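Local coordinates for sister chromatid cohesion protein (Chaetomium thermophilum, PDB 5T8V) that probably loads cohesin onto chromatin, this chain being the C-terminal, HEAT-repeat part of the Scc2 loader, at residues 1024-1029 / 1062-1067; 1140-1145 / 1174-1179. All coordinates share one frame; numbering follows the deposited sequence.

Contact 1: residues 1024-1029 / 1062-1067; sequences WPLDVR and DQIPIL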
loop_
_atom_site.group_PDB
_atom_site.type_symbol
_atom_site.label_atom_id
_atom_site.label_comp_id
_atom_site.label_asym_id
_atom_site.label_seq_id
_atom_site.Cartn_x
_atom_site.Cartn_y
_atom_site.Cartn_z
ATOM N N TRP A 1024 38.508 33.820 -46.209
ATOM C CA TRP A 1024 38.875 34.347 -44.905
ATOM C C TRP A 1024 39.054 33.218 -43.902
ATOM O O TRP A 1024 38.553 32.107 -44.103
ATOM C CB TRP A 1024 37.798 35.311 -44.413
ATOM C CG TRP A 1024 37.591 36.485 -45.315
ATOM C CD1 TRP A 1024 36.712 36.575 -46.355
ATOM C CD2 TRP A 1024 38.280 37.740 -45.260
ATOM N NE1 TRP A 1024 36.811 37.810 -46.950
ATOM C CE2 TRP A 1024 37.766 38.543 -46.298
ATOM C CE3 TRP A 1024 39.281 38.263 -44.436
ATOM C CZ2 TRP A 1024 38.218 39.839 -46.531
ATOM C CZ3 TRP A 1024 39.728 39.549 -44.669
ATOM C CH2 TRP A 1024 39.197 40.324 -45.707
ATOM N N PRO A 1025 39.771 33.466 -42.801
ATOM C CA PRO A 1025 39.894 32.433 -41.764
ATOM C C PRO A 1025 38.572 32.178 -41.058
ATOM O O PRO A 1025 37.577 32.857 -41.327
ATOM C CB PRO A 1025 40.945 33.013 -40.809
ATOM C CG PRO A 1025 40.874 34.482 -41.013
ATOM C CD PRO A 1025 40.529 34.683 -42.460
ATOM N N LEU A 1026 38.551 31.202 -40.151
ATOM C CA LEU A 1026 37.305 30.840 -39.488
ATOM C C LEU A 1026 36.920 31.861 -38.422
ATOM O O LEU A 1026 35.735 32.182 -38.266
ATOM C CB LEU A 1026 37.432 29.444 -38.875
ATOM C CG LEU A 1026 36.147 28.625 -38.731
ATOM C CD1 LEU A 1026 35.513 28.351 -40.088
ATOM C CD2 LEU A 1026 36.436 27.315 -38.015
ATOM N N ASP A 1027 37.905 32.386 -37.689
ATOM C CA ASP A 1027 37.628 33.398 -36.675
ATOM C C ASP A 1027 36.993 34.647 -37.269
ATOM O O ASP A 1027 36.421 35.451 -36.523
ATOM C CB ASP A 1027 38.914 33.773 -35.939
ATOM C CG ASP A 1027 39.460 32.636 -35.095
ATOM O OD1 ASP A 1027 38.674 31.740 -34.719
ATOM O OD2 ASP A 1027 40.676 32.644 -34.804
ATOM N N VAL A 1028 37.086 34.833 -38.581
ATOM C CA VAL A 1028 36.460 35.961 -39.265
ATOM C C VAL A 1028 35.122 35.563 -39.873
ATOM O O VAL A 1028 34.132 36.283 -39.741
ATOM C CB VAL A 1028 37.417 36.527 -40.337
ATOM C CG1 VAL A 1028 36.729 37.601 -41.175
ATOM C CG2 VAL A 1028 38.667 37.089 -39.677
ATOM N N ARG A 1029 35.077 34.413 -40.548
ATOM C CA ARG A 1029 33.829 33.963 -41.153
ATOM C C ARG A 1029 32.746 33.748 -40.106
ATOM O O ARG A 1029 31.559 33.937 -40.397
ATOM C CB ARG A 1029 34.059 32.672 -41.939
ATOM C CG ARG A 1029 34.917 32.836 -43.182
ATOM C CD ARG A 1029 35.085 31.510 -43.904
ATOM N NE ARG A 1029 33.827 31.037 -44.477
ATOM C CZ ARG A 1029 33.636 29.814 -44.964
ATOM N NH1 ARG A 1029 34.620 28.923 -44.947
ATOM N NH2 ARG A 1029 32.455 29.478 -45.466
ATOM N N ASP A 1062 30.114 23.959 -47.478
ATOM C CA ASP A 1062 31.361 23.678 -46.773
ATOM C C ASP A 1062 31.181 22.656 -45.657
ATOM O O ASP A 1062 32.169 22.054 -45.223
ATOM C CB ASP A 1062 31.939 24.975 -46.203
ATOM C CG ASP A 1062 32.379 25.940 -47.286
ATOM O OD1 ASP A 1062 31.924 25.785 -48.440
ATOM O OD2 ASP A 1062 33.175 26.855 -46.985
ATOM N N GLN A 1063 29.951 22.448 -45.185
ATOM C CA GLN A 1063 29.667 21.464 -44.138
ATOM C C GLN A 1063 30.493 21.735 -42.881
ATOM O O GLN A 1063 31.014 20.814 -42.249
ATOM C CB GLN A 1063 29.902 20.038 -44.644
ATOM C CG GLN A 1063 28.826 19.527 -45.590
ATOM C CD GLN A 1063 29.017 18.067 -45.951
ATOM O OE1 GLN A 1063 30.130 17.543 -45.896
ATOM N NE2 GLN A 1063 27.930 17.400 -46.314
ATOM N N ILE A 1064 30.610 23.004 -42.512
ATOM C CA ILE A 1064 31.336 23.414 -41.312
ATOM C C ILE A 1064 30.321 23.584 -40.188
ATOM O O ILE A 1064 29.389 24.391 -40.331
ATOM C CB ILE A 1064 32.123 24.711 -41.546
ATOM C CG1 ILE A 1064 33.174 24.493 -42.641
ATOM C CG2 ILE A 1064 32.790 25.173 -40.249
ATOM C CD1 ILE A 1064 33.912 25.750 -43.060
ATOM N N PRO A 1065 30.453 22.868 -39.063
ATOM C CA PRO A 1065 29.374 22.898 -38.054
ATOM C C PRO A 1065 29.114 24.263 -37.427
ATOM O O PRO A 1065 27.950 24.657 -37.290
ATOM C CB PRO A 1065 29.855 21.878 -37.011
ATOM C CG PRO A 1065 30.754 20.968 -37.759
ATOM C CD PRO A 1065 31.451 21.827 -38.760
ATOM N N ILE A 1066 30.154 24.989 -37.016
ATOM C CA ILE A 1066 29.940 26.184 -36.198
ATOM C C ILE A 1066 29.254 27.281 -37.010
ATOM O O ILE A 1066 28.252 27.868 -36.579
ATOM C CB ILE A 1066 31.271 26.669 -35.586
ATOM C CG1 ILE A 1066 31.053 27.906 -34.707
ATOM C CG2 ILE A 1066 32.317 26.968 -36.660
ATOM C CD1 ILE A 1066 30.202 27.650 -33.482
ATOM N N LEU A 1067 29.774 27.576 -38.196
ATOM C CA LEU A 1067 29.224 28.680 -38.967
ATOM C C LEU A 1067 27.983 28.289 -39.760
ATOM O O LEU A 1067 27.371 29.162 -40.386
ATOM C CB LEU A 1067 30.294 29.273 -39.890
ATOM C CG LEU A 1067 31.193 28.356 -40.724
ATOM C CD1 LEU A 1067 30.485 27.920 -41.978
ATOM C CD2 LEU A 1067 32.487 29.072 -41.058
#
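The guanidinium of Arg1029 has the methyl CD2 of Leu1067 over the centre of one face, 4.1 Å above the plane, and the carboxylate of Asp1062 at its edge. The grip on Asp1062 is end-on: NH1 and NH2 both point at a single oxygen, OD2. The bond from Arg1029 NH1 to Asp1062 OD2 is 3.2 Å long and arrives nearly along the C-O axis, whereas Arg1029 NH2, 3.1 Å from Asp1062 OD2, comes from above the carboxylate plane. This follows from the turn of the two groups, whose planes stand 76° apart. Both bonds are somewhat bent, and together they form a salt bridge. The remaining edge nitrogen, NE, is bonded to the carbonyl oxygen of Ala1020, which further fixes the rotation of the group. An arginine suits this place because its flat cation can hold a carboxylate and a carbonyl at its rim while accepting a methyl on its face; an alanine here would probably leave Asp1062 without its cationic mate and the Ala1020 carbonyl without this donor. Ile1064 CD1 lies obliquely to the guanidinium, 3.8 Å from Arg1029 NH1.

The rest of the contact is apolar. Leu1026 has its CG anti to the backbone N (chi1 -152°); its CD1 meets Leu1067 CD2, while its CD2 approaches Ile1066 CG2 at 4.4 Å. Branched aliphatic residues fit here, since separate methyls can serve different neighbours: Ile1064 likewise turns CG2 to Leu1026 and CD1 to Arg1029.

The contact joins the first turns of helices 1026-1042 and 1065-1086, with Asp1062 closing the intervening helix 1050-1062. Leu1067 also touches Leu1033 of helix 1026-1042, and helix 969-986 packs against Val1028.

Contact 2: residues 1140-1145 / 1174-1179; sequences HAFLAV and HPRISE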
loop_
_atom_site.group_PDB
_atom_site.type_symbol
_atom_site.label_atom_id
_atom_site.label_comp_id
_atom_site.label_asym_id
_atom_site.label_seq_id
_atom_site.Cartn_x
_atom_site.Cartn_y
_atom_site.Cartn_z
ATOM N N HIS A 1140 23.399 19.610 -32.334
ATOM C CA HIS A 1140 23.345 20.355 -33.588
ATOM C C HIS A 1140 22.202 19.858 -34.466
ATOM O O HIS A 1140 21.356 20.642 -34.929
ATOM C CB HIS A 1140 24.686 20.228 -34.310
ATOM C CG HIS A 1140 24.884 21.229 -35.400
ATOM N ND1 HIS A 1140 25.331 20.882 -36.657
ATOM C CD2 HIS A 1140 24.700 22.570 -35.423
ATOM C CE1 HIS A 1140 25.411 21.966 -37.407
ATOM N NE2 HIS A 1140 25.034 23.004 -36.682
ATOM N N ALA A 1141 22.158 18.546 -34.700
ATOM C CA ALA A 1141 21.029 17.959 -35.407
ATOM C C ALA A 1141 19.712 18.366 -34.760
ATOM O O ALA A 1141 18.723 18.623 -35.457
ATOM C CB ALA A 1141 21.165 16.436 -35.437
ATOM N N PHE A 1142 19.681 18.442 -33.424
ATOM C CA PHE A 1142 18.454 18.867 -32.759
ATOM C C PHE A 1142 18.080 20.290 -33.144
ATOM O O PHE A 1142 16.893 20.620 -33.221
ATOM C CB PHE A 1142 18.567 18.773 -31.242
ATOM C CG PHE A 1142 17.390 19.377 -30.532
ATOM C CD1 PHE A 1142 16.138 18.788 -30.619
ATOM C CD2 PHE A 1142 17.524 20.546 -29.805
ATOM C CE1 PHE A 1142 15.047 19.345 -29.981
ATOM C CE2 PHE A 1142 16.435 21.108 -29.162
ATOM C CZ PHE A 1142 15.194 20.506 -29.252
ATOM N N LEU A 1143 19.074 21.155 -33.358
ATOM C CA LEU A 1143 18.791 22.496 -33.855
ATOM C C LEU A 1143 18.174 22.430 -35.244
ATOM O O LEU A 1143 17.169 23.099 -35.527
ATOM C CB LEU A 1143 20.074 23.330 -33.867
ATOM C CG LEU A 1143 19.955 24.773 -34.362
ATOM C CD1 LEU A 1143 19.019 25.579 -33.480
ATOM C CD2 LEU A 1143 21.326 25.429 -34.420
ATOM N N ALA A 1144 18.754 21.610 -36.125
ATOM C CA ALA A 1144 18.201 21.472 -37.470
ATOM C C ALA A 1144 16.738 21.035 -37.423
ATOM O O ALA A 1144 15.861 21.689 -38.000
ATOM C CB ALA A 1144 19.035 20.483 -38.282
ATOM N N VAL A 1145 16.455 19.923 -36.738
ATOM C CA VAL A 1145 15.076 19.455 -36.633
ATOM C C VAL A 1145 14.210 20.470 -35.911
ATOM O O VAL A 1145 12.990 20.485 -36.099
ATOM C CB VAL A 1145 15.005 18.086 -35.920
ATOM C CG1 VAL A 1145 15.561 18.186 -34.529
ATOM C CG2 VAL A 1145 13.572 17.568 -35.879
ATOM N N HIS A 1174 18.218 10.288 -28.977
ATOM C CA HIS A 1174 18.225 11.618 -28.385
ATOM C C HIS A 1174 16.787 12.005 -28.047
ATOM O O HIS A 1174 15.972 12.187 -28.961
ATOM C CB HIS A 1174 18.852 12.638 -29.337
ATOM C CG HIS A 1174 19.105 13.974 -28.712
ATOM N ND1 HIS A 1174 19.225 15.130 -29.453
ATOM C CD2 HIS A 1174 19.267 14.339 -27.418
ATOM C CE1 HIS A 1174 19.447 16.150 -28.642
ATOM N NE2 HIS A 1174 19.477 15.698 -27.403
ATOM N N PRO A 1175 16.428 12.135 -26.765
ATOM C CA PRO A 1175 15.009 12.365 -26.436
ATOM C C PRO A 1175 14.424 13.611 -27.079
ATOM O O PRO A 1175 13.245 13.611 -27.455
ATOM C CB PRO A 1175 15.021 12.469 -24.902
ATOM C CG PRO A 1175 16.261 11.771 -24.476
ATOM C CD PRO A 1175 17.260 12.025 -25.554
ATOM N N ARG A 1176 15.215 14.675 -27.222
ATOM C CA ARG A 1176 14.668 15.933 -27.719
ATOM C C ARG A 1176 14.344 15.862 -29.206
ATOM O O ARG A 1176 13.457 16.580 -29.679
ATOM C CB ARG A 1176 15.645 17.073 -27.435
ATOM C CG ARG A 1176 16.113 17.121 -25.990
ATOM C CD ARG A 1176 15.974 18.512 -25.396
ATOM N NE ARG A 1176 16.738 19.511 -26.138
ATOM C CZ ARG A 1176 18.061 19.632 -26.090
ATOM N NH1 ARG A 1176 18.783 18.809 -25.340
ATOM N NH2 ARG A 1176 18.667 20.573 -26.798
ATOM N N ILE A 1177 15.045 15.013 -29.957
ATOM C CA ILE A 1177 14.689 14.789 -31.354
ATOM C C ILE A 1177 13.485 13.861 -31.453
ATOM O O ILE A 1177 12.568 14.096 -32.249
ATOM C CB ILE A 1177 15.899 14.230 -32.128
ATOM C CG1 ILE A 1177 17.034 15.262 -32.153
ATOM C CG2 ILE A 1177 15.493 13.833 -33.553
ATOM C CD1 ILE A 1177 18.321 14.765 -32.797
ATOM N N SER A 1178 13.467 12.799 -30.645
ATOM C CA SER A 1178 12.390 11.819 -30.722
ATOM C C SER A 1178 11.048 12.437 -30.346
ATOM O O SER A 1178 10.034 12.184 -31.007
ATOM C CB SER A 1178 12.708 10.632 -29.814
ATOM O OG SER A 1178 11.646 9.693 -29.797
ATOM N N GLU A 1179 11.018 13.249 -29.289
ATOM C CA GLU A 1179 9.756 13.827 -28.839
ATOM C C GLU A 1179 9.203 14.808 -29.868
ATOM O O GLU A 1179 8.046 14.695 -30.293
ATOM C CB GLU A 1179 9.951 14.510 -27.486
ATOM C CG GLU A 1179 10.302 13.546 -26.361
ATOM C CD GLU A 1179 10.706 14.254 -25.083
ATOM O OE1 GLU A 1179 10.531 15.490 -25.001
ATOM O OE2 GLU A 1179 11.201 13.574 -24.159
#
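Phe1142 carries its CG anti to the backbone N (chi1 172°), and Arg1176, its chain bent at chi2 and chi3, folds back over one face of that ring. Arg1176 CB makes a CH-pi contact 3.8 Å from the centroid of the Phe1142 ring, and NE lies above the same ring, offset toward its rim. The guanidinium adds an off-centre cation-pi contact, with Arg1176 CZ 4.2 Å from the centroid of the Phe1142 ring and the two planes 74° apart. Arginine suits this partly exposed ring because its alkyl part packs on the face while its charged end can stay near solvent; NH1 has a long, weak ion pair with Asp1139. His1174 CE1 meets Phe1142 CB at 3.8 Å, the imidazole turning its edge to that carbon.

Deeper in, Ile1177 CG1 rests against Phe1142 CB and lies 4.0 Å from Val1145 CG1, while its CD1 reaches Ala1141 CB. The small alanine leaves room for that methyl. Leu1169 of helix 1163-1169 touches both Val1145 and Ile1177.

Helices 1139-1154 and 1175-1191 run nearly parallel here, 21° apart with axes 9.6 Å from each other, a side-by-side packing consistent with the HEAT-repeat architecture of this part of the protein.

How the contacts relate
Contact 1 closes before contact 2 opens, and their centres lie about 23 Å apart on the same side of the chain's centre. They share no helix, yet they adjoin: helix 1065-1086, which starts in contact 1, packs against helix 1139-1154 of contact 2. Pro1065 O comes within 3.4 Å of His1140 NE2, and Leu1143 touches Leu1072 and Lys1076. Helices 1026-1042, 1065-1086, 1139-1154 and 1175-1191 are thus joined side by side in chain order, with helices 1050-1062, 1115-1133 and 1163-1169 coming between them in the sequence. Such neighbour-to-neighbour packing continues the largely helical HEAT-repeat array of this C-terminal part of the loader.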